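Local coordinates for C381 turret protein (Sulfolobus turreted icosahedral virus, PDB 4IND), which forms the turret of an archaeal icosahedral virus, with a triple jelly-roll fold and five copies in the assembly, at residues Q76-N90 with P136-F149. Numbering follows the deposited sequence.
Sequences QEGLYLIRIKVYNTN and PGLAILEFSLERVF. With 2HP (dihydrogenphosphate ion), chain U.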
ATOM      1  N   GLN A  76       8.661  -8.319 -19.820  1.00 29.89           N
ATOM      2  CA  GLN A  76       8.347  -7.225 -18.907  1.00 25.85           C
ATOM      3  C   GLN A  76       9.555  -7.024 -18.003  1.00 30.86           C
ATOM      4  O   GLN A  76      10.137  -7.993 -17.506  1.00 26.95           O
ATOM      5  CB  GLN A  76       7.118  -7.581 -18.079  1.00 28.07           C
ATOM      6  CG  GLN A  76       6.680  -6.447 -17.151  1.00 44.38           C
ATOM      7  CD  GLN A  76       5.372  -6.748 -16.455  1.00 54.18           C
ATOM      8  OE1 GLN A  76       5.345  -7.417 -15.422  1.00 56.86           O
ATOM      9  NE2 GLN A  76       4.273  -6.259 -17.022  1.00 54.85           N
ATOM     10  N   GLU A  77       9.948  -5.773 -17.787  1.00 24.84           N
ATOM     11  CA  GLU A  77      11.105  -5.506 -16.947  1.00 24.34           C
ATOM     12  C   GLU A  77      10.870  -5.946 -15.493  1.00 27.92           C
ATOM     13  O   GLU A  77       9.744  -5.953 -15.002  1.00 26.53           O
ATOM     14  CB  GLU A  77      11.527  -4.033 -17.046  1.00 29.70           C
ATOM     15  CG  GLU A  77      12.181  -3.712 -18.397  1.00 35.99           C
ATOM     16  CD  GLU A  77      12.934  -2.379 -18.425  1.00 48.74           C
ATOM     17  OE1 GLU A  77      12.522  -1.454 -17.690  1.00 51.88           O
ATOM     18  OE2 GLU A  77      13.933  -2.255 -19.193  1.00 39.55           O
ATOM     19  N   GLY A  78      11.938  -6.316 -14.810  1.00 23.72           N
ATOM     20  CA  GLY A  78      11.820  -6.660 -13.396  1.00 29.23           C
ATOM     21  C   GLY A  78      12.804  -7.747 -13.052  1.00 27.21           C
ATOM     22  O   GLY A  78      13.654  -8.090 -13.864  1.00 28.47           O
ATOM     23  N   LEU A  79      12.708  -8.255 -11.826  1.00 24.60           N
ATOM     24  CA  LEU A  79      13.623  -9.283 -11.330  1.00 27.10           C
ATOM     25  C   LEU A  79      12.901 -10.617 -11.345  1.00 21.56           C
ATOM     26  O   LEU A  79      11.868 -10.771 -10.718  1.00 29.27           O
ATOM     27  CB  LEU A  79      14.067  -8.941  -9.900  1.00 23.35           C
ATOM     28  CG  LEU A  79      14.948 -10.042  -9.267  1.00 25.36           C
ATOM     29  CD1 LEU A  79      16.235 -10.212 -10.073  1.00 27.24           C
ATOM     30  CD2 LEU A  79      15.239  -9.712  -7.812  1.00 28.63           C
ATOM     31  N   TYR A  80      13.445 -11.582 -12.082  1.00 21.80           N
ATOM     32  CA  TYR A  80      12.793 -12.873 -12.263  1.00 23.35           C
ATOM     33  C   TYR A  80      13.490 -13.960 -11.500  1.00 26.35           C
ATOM     34  O   TYR A  80      14.716 -14.012 -11.454  1.00 23.93           O
ATOM     35  CB  TYR A  80      12.804 -13.285 -13.752  1.00 22.62           C
ATOM     36  CG  TYR A  80      11.830 -12.478 -14.581  1.00 29.10           C
ATOM     37  CD1 TYR A  80      10.532 -12.926 -14.808  1.00 20.46           C
ATOM     38  CD2 TYR A  80      12.204 -11.270 -15.139  1.00 20.42           C
ATOM     39  CE1 TYR A  80       9.637 -12.180 -15.549  1.00 25.59           C
ATOM     40  CE2 TYR A  80      11.316 -10.518 -15.869  1.00 22.10           C
ATOM     41  CZ  TYR A  80      10.036 -10.980 -16.083  1.00 27.23           C
ATOM     42  OH  TYR A  80       9.141 -10.239 -16.833  1.00 25.50           O
ATOM     43  N   LEU A  81      12.681 -14.837 -10.916  1.00 20.93           N
ATOM     44  CA  LEU A  81      13.142 -16.107 -10.420  1.00 25.31           C
ATOM     45  C   LEU A  81      12.810 -17.096 -11.513  1.00 27.27           C
ATOM     46  O   LEU A  81      11.652 -17.202 -11.942  1.00 28.16           O
ATOM     47  CB  LEU A  81      12.394 -16.509  -9.143  1.00 31.14           C
ATOM     48  CG  LEU A  81      12.715 -17.955  -8.739  1.00 30.75           C
ATOM     49  CD1 LEU A  81      14.054 -17.983  -8.013  1.00 29.22           C
ATOM     50  CD2 LEU A  81      11.597 -18.593  -7.897  1.00 32.11           C
ATOM     51  N   ILE A  82      13.825 -17.823 -11.961  1.00 24.64           N
ATOM     52  CA  ILE A  82      13.634 -18.847 -12.986  1.00 24.44           C
ATOM     53  C   ILE A  82      13.698 -20.214 -12.310  1.00 29.59           C
ATOM     54  O   ILE A  82      14.595 -20.474 -11.494  1.00 24.39           O
ATOM     55  CB  ILE A  82      14.713 -18.732 -14.049  1.00 26.40           C
ATOM     56  CG1 ILE A  82      14.432 -17.500 -14.919  1.00 29.03           C
ATOM     57  CG2 ILE A  82      14.794 -19.998 -14.897  1.00 23.32           C
ATOM     58  CD1 ILE A  82      15.550 -17.149 -15.854  1.00 31.92           C
ATOM     59  N   ARG A  83      12.731 -21.071 -12.623  1.00 27.70           N
ATOM     60  CA  ARG A  83      12.786 -22.464 -12.201  1.00 23.46           C
ATOM     61  C   ARG A  83      12.771 -23.346 -13.441  1.00 23.69           C
ATOM     62  O   ARG A  83      11.898 -23.216 -14.304  1.00 22.26           O
ATOM     63  CB  ARG A  83      11.634 -22.798 -11.253  1.00 30.94           C
ATOM     64  CG  ARG A  83      11.787 -22.166  -9.843  1.00 25.18           C
ATOM     65  CD  ARG A  83      10.500 -22.253  -9.063  1.00 25.09           C
ATOM     66  NE  ARG A  83       9.456 -21.443  -9.680  1.00 27.41           N
ATOM     67  CZ  ARG A  83       8.154 -21.629  -9.497  1.00 27.57           C
ATOM     68  NH1 ARG A  83       7.723 -22.604  -8.709  1.00 28.46           N
ATOM     69  NH2 ARG A  83       7.288 -20.839 -10.110  1.00 28.27           N
ATOM     70  N   ILE A  84      13.749 -24.235 -13.534  1.00 24.16           N
ATOM     71  CA  ILE A  84      13.756 -25.222 -14.616  1.00 26.36           C
ATOM     72  C   ILE A  84      13.642 -26.609 -14.013  1.00 24.63           C
ATOM     73  O   ILE A  84      14.543 -27.040 -13.300  1.00 28.06           O
ATOM     74  CB  ILE A  84      15.051 -25.163 -15.442  1.00 27.54           C
ATOM     75  CG1 ILE A  84      15.462 -23.714 -15.715  1.00 27.54           C
ATOM     76  CG2 ILE A  84      14.861 -25.923 -16.786  1.00 21.83           C
ATOM     77  CD1 ILE A  84      16.745 -23.570 -16.567  1.00 21.56           C
ATOM     78  N   LYS A  85      12.547 -27.318 -14.289  1.00 19.70           N
ATOM     79  CA  LYS A  85      12.415 -28.684 -13.781  1.00 21.38           C
ATOM     80  C   LYS A  85      13.121 -29.603 -14.747  1.00 24.15           C
ATOM     81  O   LYS A  85      12.786 -29.657 -15.940  1.00 25.42           O
ATOM     82  CB  LYS A  85      10.950 -29.127 -13.648  1.00 20.68           C
ATOM     83  CG  LYS A  85      10.838 -30.509 -12.979  1.00 28.36           C
ATOM     84  CD  LYS A  85       9.386 -31.041 -12.913  1.00 31.81           C
ATOM     85  CE  LYS A  85       8.551 -30.261 -11.912  1.00 31.14           C
ATOM     86  NZ  LYS A  85       9.061 -30.409 -10.533  1.00 37.79           N
ATOM     87  N   VAL A  86      14.115 -30.328 -14.257  1.00 21.88           N
ATOM     88  CA  VAL A  86      14.853 -31.226 -15.164  1.00 24.35           C
ATOM     89  C   VAL A  86      14.938 -32.623 -14.574  1.00 27.70           C
ATOM     90  O   VAL A  86      14.654 -32.833 -13.391  1.00 27.88           O
ATOM     91  CB  VAL A  86      16.290 -30.722 -15.468  1.00 26.51           C
ATOM     92  CG1 VAL A  86      16.272 -29.337 -16.089  1.00 23.57           C
ATOM     93  CG2 VAL A  86      17.130 -30.735 -14.196  1.00 27.88           C
ATOM     94  N   TYR A  87      15.329 -33.586 -15.402  1.00 25.13           N
ATOM     95  CA  TYR A  87      15.550 -34.941 -14.949  1.00 24.80           C
ATOM     96  C   TYR A  87      16.826 -35.470 -15.610  1.00 27.07           C
ATOM     97  O   TYR A  87      16.984 -35.424 -16.841  1.00 28.10           O
ATOM     98  CB  TYR A  87      14.359 -35.862 -15.276  1.00 26.92           C
ATOM     99  CG  TYR A  87      14.618 -37.298 -14.869  1.00 22.91           C
ATOM    100  CD1 TYR A  87      14.376 -37.720 -13.575  1.00 23.63           C
ATOM    101  CD2 TYR A  87      15.117 -38.234 -15.781  1.00 31.34           C
ATOM    102  CE1 TYR A  87      14.608 -39.025 -13.189  1.00 31.91           C
ATOM    103  CE2 TYR A  87      15.358 -39.559 -15.405  1.00 37.11           C
ATOM    104  CZ  TYR A  87      15.109 -39.942 -14.099  1.00 30.96           C
ATOM    105  OH  TYR A  87      15.341 -41.242 -13.685  1.00 32.19           O
ATOM    106  N   ASN A  88      17.751 -35.943 -14.789  1.00 28.56           N
ATOM    107  CA  ASN A  88      19.035 -36.398 -15.291  1.00 29.59           C
ATOM    108  C   ASN A  88      18.922 -37.870 -15.669  1.00 28.50           C
ATOM    109  O   ASN A  88      18.844 -38.740 -14.801  1.00 34.54           O
ATOM    110  CB  ASN A  88      20.115 -36.205 -14.223  1.00 33.75           C
ATOM    111  CG  ASN A  88      21.490 -36.675 -14.698  1.00 38.64           C
ATOM    112  OD1 ASN A  88      21.683 -36.965 -15.886  1.00 28.15           O
ATOM    113  ND2 ASN A  88      22.447 -36.747 -13.782  1.00 32.31           N
ATOM    114  N   THR A  89      18.864 -38.150 -16.968  1.00 28.53           N
ATOM    115  CA  THR A  89      18.696 -39.521 -17.435  1.00 32.66           C
ATOM    116  C   THR A  89      19.993 -40.297 -17.396  1.00 31.86           C
ATOM    117  O   THR A  89      19.982 -41.496 -17.591  1.00 31.07           O
ATOM    118  CB  THR A  89      18.144 -39.605 -18.883  1.00 28.53           C
ATOM    119  OG1 THR A  89      19.122 -39.091 -19.784  1.00 28.97           O
ATOM    120  CG2 THR A  89      16.852 -38.796 -19.045  1.00 30.59           C
ATOM    121  N   ASN A  90      21.113 -39.607 -17.187  1.00 31.91           N
ATOM    122  CA  ASN A  90      22.420 -40.258 -17.106  1.00 29.61           C
ATOM    123  C   ASN A  90      22.607 -41.058 -15.806  1.00 34.37           C
ATOM    124  O   ASN A  90      22.030 -40.730 -14.775  1.00 36.71           O
ATOM    125  CB  ASN A  90      23.552 -39.204 -17.174  1.00 32.61           C
ATOM    126  CG  ASN A  90      23.473 -38.327 -18.419  1.00 36.95           C
ATOM    127  OD1 ASN A  90      22.993 -37.373 -18.461  1.00 38.66           O
ATOM    128  ND2 ASN A  90      23.941 -38.709 -19.341  1.00 31.53           N
ATOM    129  N   PRO A 136      24.264 -32.885 -22.016  1.00 28.61           N
ATOM    130  CA  PRO A 136      23.640 -34.082 -22.591  1.00 28.55           C
ATOM    131  C   PRO A 136      23.011 -34.990 -21.537  1.00 30.63           C
ATOM    132  O   PRO A 136      23.602 -35.225 -20.472  1.00 30.26           O
ATOM    133  CB  PRO A 136      24.818 -34.794 -23.263  1.00 31.41           C
ATOM    134  CG  PRO A 136      25.750 -33.688 -23.615  1.00 34.50           C
ATOM    135  CD  PRO A 136      25.658 -32.714 -22.476  1.00 27.89           C
ATOM    136  N   GLY A 137      21.819 -35.508 -21.835  1.00 27.82           N
ATOM    137  CA  GLY A 137      21.189 -36.461 -20.937  1.00 29.65           C
ATOM    138  C   GLY A 137      20.187 -35.808 -19.995  1.00 28.15           C
ATOM    139  O   GLY A 137      19.423 -36.503 -19.335  1.00 33.07           O
ATOM    140  N   LEU A 138      20.183 -34.481 -19.932  1.00 25.32           N
ATOM    141  CA  LEU A 138      19.184 -33.786 -19.107  1.00 29.59           C
ATOM    142  C   LEU A 138      17.876 -33.679 -19.885  1.00 32.32           C
ATOM    143  O   LEU A 138      17.852 -33.196 -21.019  1.00 28.02           O
ATOM    144  CB  LEU A 138      19.649 -32.382 -18.741  1.00 25.12           C
ATOM    145  CG  LEU A 138      20.341 -32.099 -17.422  1.00 38.83           C
ATOM    146  CD1 LEU A 138      20.256 -30.596 -17.143  1.00 34.51           C
ATOM    147  CD2 LEU A 138      19.752 -32.927 -16.264  1.00 33.94           C
ATOM    148  N   ALA A 139      16.798 -34.164 -19.292  1.00 24.87           N
ATOM    149  CA  ALA A 139      15.458 -33.929 -19.805  1.00 26.28           C
ATOM    150  C   ALA A 139      14.970 -32.587 -19.239  1.00 26.38           C
ATOM    151  O   ALA A 139      15.157 -32.310 -18.050  1.00 32.79           O
ATOM    152  CB  ALA A 139      14.538 -35.063 -19.327  1.00 20.83           C
ATOM    153  N   ILE A 140      14.347 -31.765 -20.081  0.59 23.40           N
ATOM    154  CA  ILE A 140      13.797 -30.494 -19.627  0.59 27.08           C
ATOM    155  C   ILE A 140      12.279 -30.588 -19.555  0.59 27.25           C
ATOM    156  O   ILE A 140      11.614 -30.706 -20.579  0.59 25.47           O
ATOM    157  CB  ILE A 140      14.207 -29.361 -20.575  0.59 29.95           C
ATOM    158  CG1 ILE A 140      15.700 -29.460 -20.892  0.59 31.70           C
ATOM    159  CG2 ILE A 140      13.857 -28.002 -19.987  0.59 30.89           C
ATOM    160  CD1 ILE A 140      16.140 -28.612 -22.078  0.59 25.46           C
ATOM    161  N   LEU A 141      11.727 -30.529 -18.344  1.00 27.40           N
ATOM    162  CA  LEU A 141      10.290 -30.778 -18.165  1.00 24.27           C
ATOM    163  C   LEU A 141       9.443 -29.501 -18.128  1.00 21.67           C
ATOM    164  O   LEU A 141       8.333 -29.471 -18.683  1.00 26.18           O
ATOM    165  CB  LEU A 141      10.011 -31.602 -16.900  1.00 25.99           C
ATOM    166  CG  LEU A 141      10.789 -32.886 -16.612  1.00 39.14           C
ATOM    167  CD1 LEU A 141      10.009 -33.781 -15.645  1.00 44.63           C
ATOM    168  CD2 LEU A 141      11.128 -33.634 -17.862  1.00 40.01           C
ATOM    169  N   GLU A 142       9.946 -28.475 -17.447  1.00 24.59           N
ATOM    170  CA  GLU A 142       9.208 -27.210 -17.305  1.00 25.04           C
ATOM    171  C   GLU A 142      10.191 -26.066 -17.244  1.00 28.10           C
ATOM    172  O   GLU A 142      11.308 -26.234 -16.801  1.00 25.46           O
ATOM    173  CB  GLU A 142       8.335 -27.181 -16.047  1.00 21.35           C
ATOM    174  CG  GLU A 142       7.219 -28.214 -15.979  1.00 29.51           C
ATOM    175  CD  GLU A 142       6.513 -28.229 -14.604  1.00 34.91           C
ATOM    176  OE1 GLU A 142       6.458 -29.316 -13.983  1.00 40.57           O
ATOM    177  OE2 GLU A 142       5.988 -27.176 -14.160  1.00 36.60           O
ATOM    178  N   PHE A 143       9.764 -24.894 -17.692  1.00 26.65           N
ATOM    179  CA  PHE A 143      10.591 -23.703 -17.598  1.00 26.50           C
ATOM    180  C   PHE A 143       9.663 -22.585 -17.177  1.00 21.83           C
ATOM    181  O   PHE A 143       8.668 -22.320 -17.860  1.00 27.68           O
ATOM    182  CB  PHE A 143      11.242 -23.374 -18.938  1.00 18.75           C
ATOM    183  CG  PHE A 143      12.200 -22.197 -18.882  1.00 21.19           C
ATOM    184  CD1 PHE A 143      13.523 -22.370 -18.509  1.00 21.59           C
ATOM    185  CD2 PHE A 143      11.746 -20.912 -19.189  1.00 25.74           C
ATOM    186  CE1 PHE A 143      14.396 -21.286 -18.458  1.00 23.33           C
ATOM    187  CE2 PHE A 143      12.596 -19.823 -19.148  1.00 21.44           C
ATOM    188  CZ  PHE A 143      13.928 -20.003 -18.794  1.00 23.06           C
ATOM    189  N   SER A 144       9.999 -21.940 -16.059  1.00 21.75           N
ATOM    190  CA  SER A 144       9.144 -20.940 -15.410  1.00 26.12           C
ATOM    191  C   SER A 144       9.900 -19.633 -15.165  1.00 27.21           C
ATOM    192  O   SER A 144      10.996 -19.621 -14.616  1.00 26.55           O
ATOM    193  CB  SER A 144       8.585 -21.481 -14.084  1.00 27.56           C
ATOM    194  OG  SER A 144       7.990 -20.438 -13.299  1.00 32.01           O
ATOM    195  N   LEU A 145       9.285 -18.530 -15.566  1.00 20.50           N
ATOM    196  CA  LEU A 145       9.805 -17.180 -15.329  1.00 26.32           C
ATOM    197  C   LEU A 145       8.782 -16.461 -14.489  1.00 28.95           C
ATOM    198  O   LEU A 145       7.658 -16.258 -14.943  1.00 27.74           O
ATOM    199  CB  LEU A 145       9.893 -16.419 -16.664  1.00 31.08           C
ATOM    200  CG  LEU A 145      11.059 -16.652 -17.605  1.00 32.14           C
ATOM    201  CD1 LEU A 145      10.707 -16.242 -19.053  1.00 31.11           C
ATOM    202  CD2 LEU A 145      12.228 -15.836 -17.115  1.00 31.56           C
ATOM    203  N   GLU A 146       9.127 -16.072 -13.266  1.00 22.50           N
ATOM    204  CA  GLU A 146       8.152 -15.323 -12.462  1.00 26.02           C
ATOM    205  C   GLU A 146       8.856 -14.167 -11.775  1.00 24.60           C
ATOM    206  O   GLU A 146       9.990 -14.299 -11.339  1.00 26.36           O
ATOM    207  CB  GLU A 146       7.440 -16.236 -11.434  1.00 40.16           C
ATOM    208  CG  GLU A 146       8.292 -16.591 -10.221  1.00 58.24           C
ATOM    209  CD  GLU A 146       7.468 -16.869  -8.946  1.00 71.62           C
ATOM    210  OE1 GLU A 146       6.566 -17.746  -8.970  1.00 65.15           O
ATOM    211  OE2 GLU A 146       7.754 -16.224  -7.906  1.00 79.53           O
ATOM    212  N   ARG A 147       8.181 -13.029 -11.684  1.00 23.61           N
ATOM    213  CA  ARG A 147       8.737 -11.885 -10.987  1.00 24.27           C
ATOM    214  C   ARG A 147       8.590 -12.106  -9.476  1.00 31.68           C
ATOM    215  O   ARG A 147       7.524 -12.468  -8.993  1.00 38.65           O
ATOM    216  CB  ARG A 147       8.014 -10.602 -11.434  1.00 25.91           C
ATOM    217  CG  ARG A 147       8.270 -10.275 -12.926  1.00 36.90           C
ATOM    218  CD  ARG A 147       7.691  -8.925 -13.309  1.00 42.24           C
ATOM    219  NE  ARG A 147       8.243  -7.891 -12.447  1.00 46.23           N
ATOM    220  CZ  ARG A 147       7.854  -6.627 -12.454  1.00 54.04           C
ATOM    221  NH1 ARG A 147       6.903  -6.236 -13.291  1.00 40.60           N
ATOM    222  NH2 ARG A 147       8.411  -5.760 -11.613  1.00 60.68           N
ATOM    223  N   VAL A 148       9.667 -11.909  -8.737  1.00 30.34           N
ATOM    224  CA  VAL A 148       9.609 -12.064  -7.268  1.00 34.27           C
ATOM    225  C   VAL A 148       9.321 -10.714  -6.621  1.00 38.12           C
ATOM    226  O   VAL A 148       9.491  -9.686  -7.243  1.00 53.73           O
ATOM    227  CB  VAL A 148      10.926 -12.636  -6.735  1.00 46.30           C
ATOM    228  CG1 VAL A 148      11.186 -13.992  -7.341  1.00 43.83           C
ATOM    229  CG2 VAL A 148      12.084 -11.716  -7.070  1.00 38.19           C
ATOM    230  N   PHE A 149       8.874 -10.689  -5.380  1.00 46.71           N
ATOM    231  CA  PHE A 149       8.565  -9.411  -4.761  1.00 47.55           C
ATOM    232  C   PHE A 149       7.276  -8.877  -5.368  1.00 50.72           C
ATOM    233  O   PHE A 149       6.944  -7.702  -5.227  1.00 59.27           O
ATOM    234  CB  PHE A 149       9.732  -8.427  -4.944  1.00 43.17           C
ATOM    235  CG  PHE A 149      11.041  -8.954  -4.414  1.00 41.48           C
ATOM    236  CD1 PHE A 149      11.115  -9.492  -3.124  1.00 35.27           C
ATOM    237  CD2 PHE A 149      12.177  -8.958  -5.200  1.00 30.86           C
ATOM    238  CE1 PHE A 149      12.308 -10.017  -2.643  1.00 31.87           C
ATOM    239  CE2 PHE A 149      13.382  -9.467  -4.715  1.00 33.54           C
ATOM    240  CZ  PHE A 149      13.438  -9.997  -3.428  1.00 28.52           C
TER
HETATM  241  P   2HP U 401      10.267  -7.748  -9.091  1.00 50.65           P
HETATM  242  O1  2HP U 401      11.113  -6.775  -8.308  1.00 55.48           O
HETATM  243  O2  2HP U 401      10.546  -7.296 -10.491  1.00 35.64           O
HETATM  244  O3  2HP U 401       8.771  -7.549  -8.695  1.00 46.99           O
HETATM  245  O4  2HP U 401      10.717  -9.237  -8.959  1.00 54.88           O
HETATM  246  O   HOH W   1       9.895 -19.241 -11.417  1.00 26.97           O
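Strands 78-88 and 138-147 pair antiparallel, their axes 4.5 Å apart, from Y80 beside R147 to N88 beside L138. A classic beta bulge interrupts the ladder where L141 and E142 both face K85: L141 N gives K85 O a 2.8 Å hydrogen bond, whereas that from E142 N is weak. Beyond the last pair, G137 O accepts from both T89 N and T89 OG1, the hydroxyl lying on a lone pair.

I82, I84, V86, L138, I140, F143 and L145 line a mainly apolar face. The opposite face, with R83, K85, E142, S144 and E146, is largely polar, though L81, Y87 and A139 also lie on it. There a water joins R83 NE, L81 O and S144 OG, and R83 NH2 lies 3.4 Å from E146 OE1, a salt bridge of charges alone. R147 lays CG over one face of the Y80 ring; a bend at chi3 (57°) then carries its guanidinium to Q76 and the dihydrogenphosphate. In the guanidinium plane R147 NH1 donates to Q76 OE1 (2.9 Å), while R147 NE and NH2 both donate to O2 of the ion, which also accepts from L79 N (2.7 Å).

Within the first jelly roll these are the middle strands of a four-stranded sheet, flanked by 19-21 and 114-124. Y130 and L134 of strand 130-134 cover part of the apolar face, and R83 NH2 donates to L75 O and E146 OE1 accepts from E77 N of a neighbouring subunit.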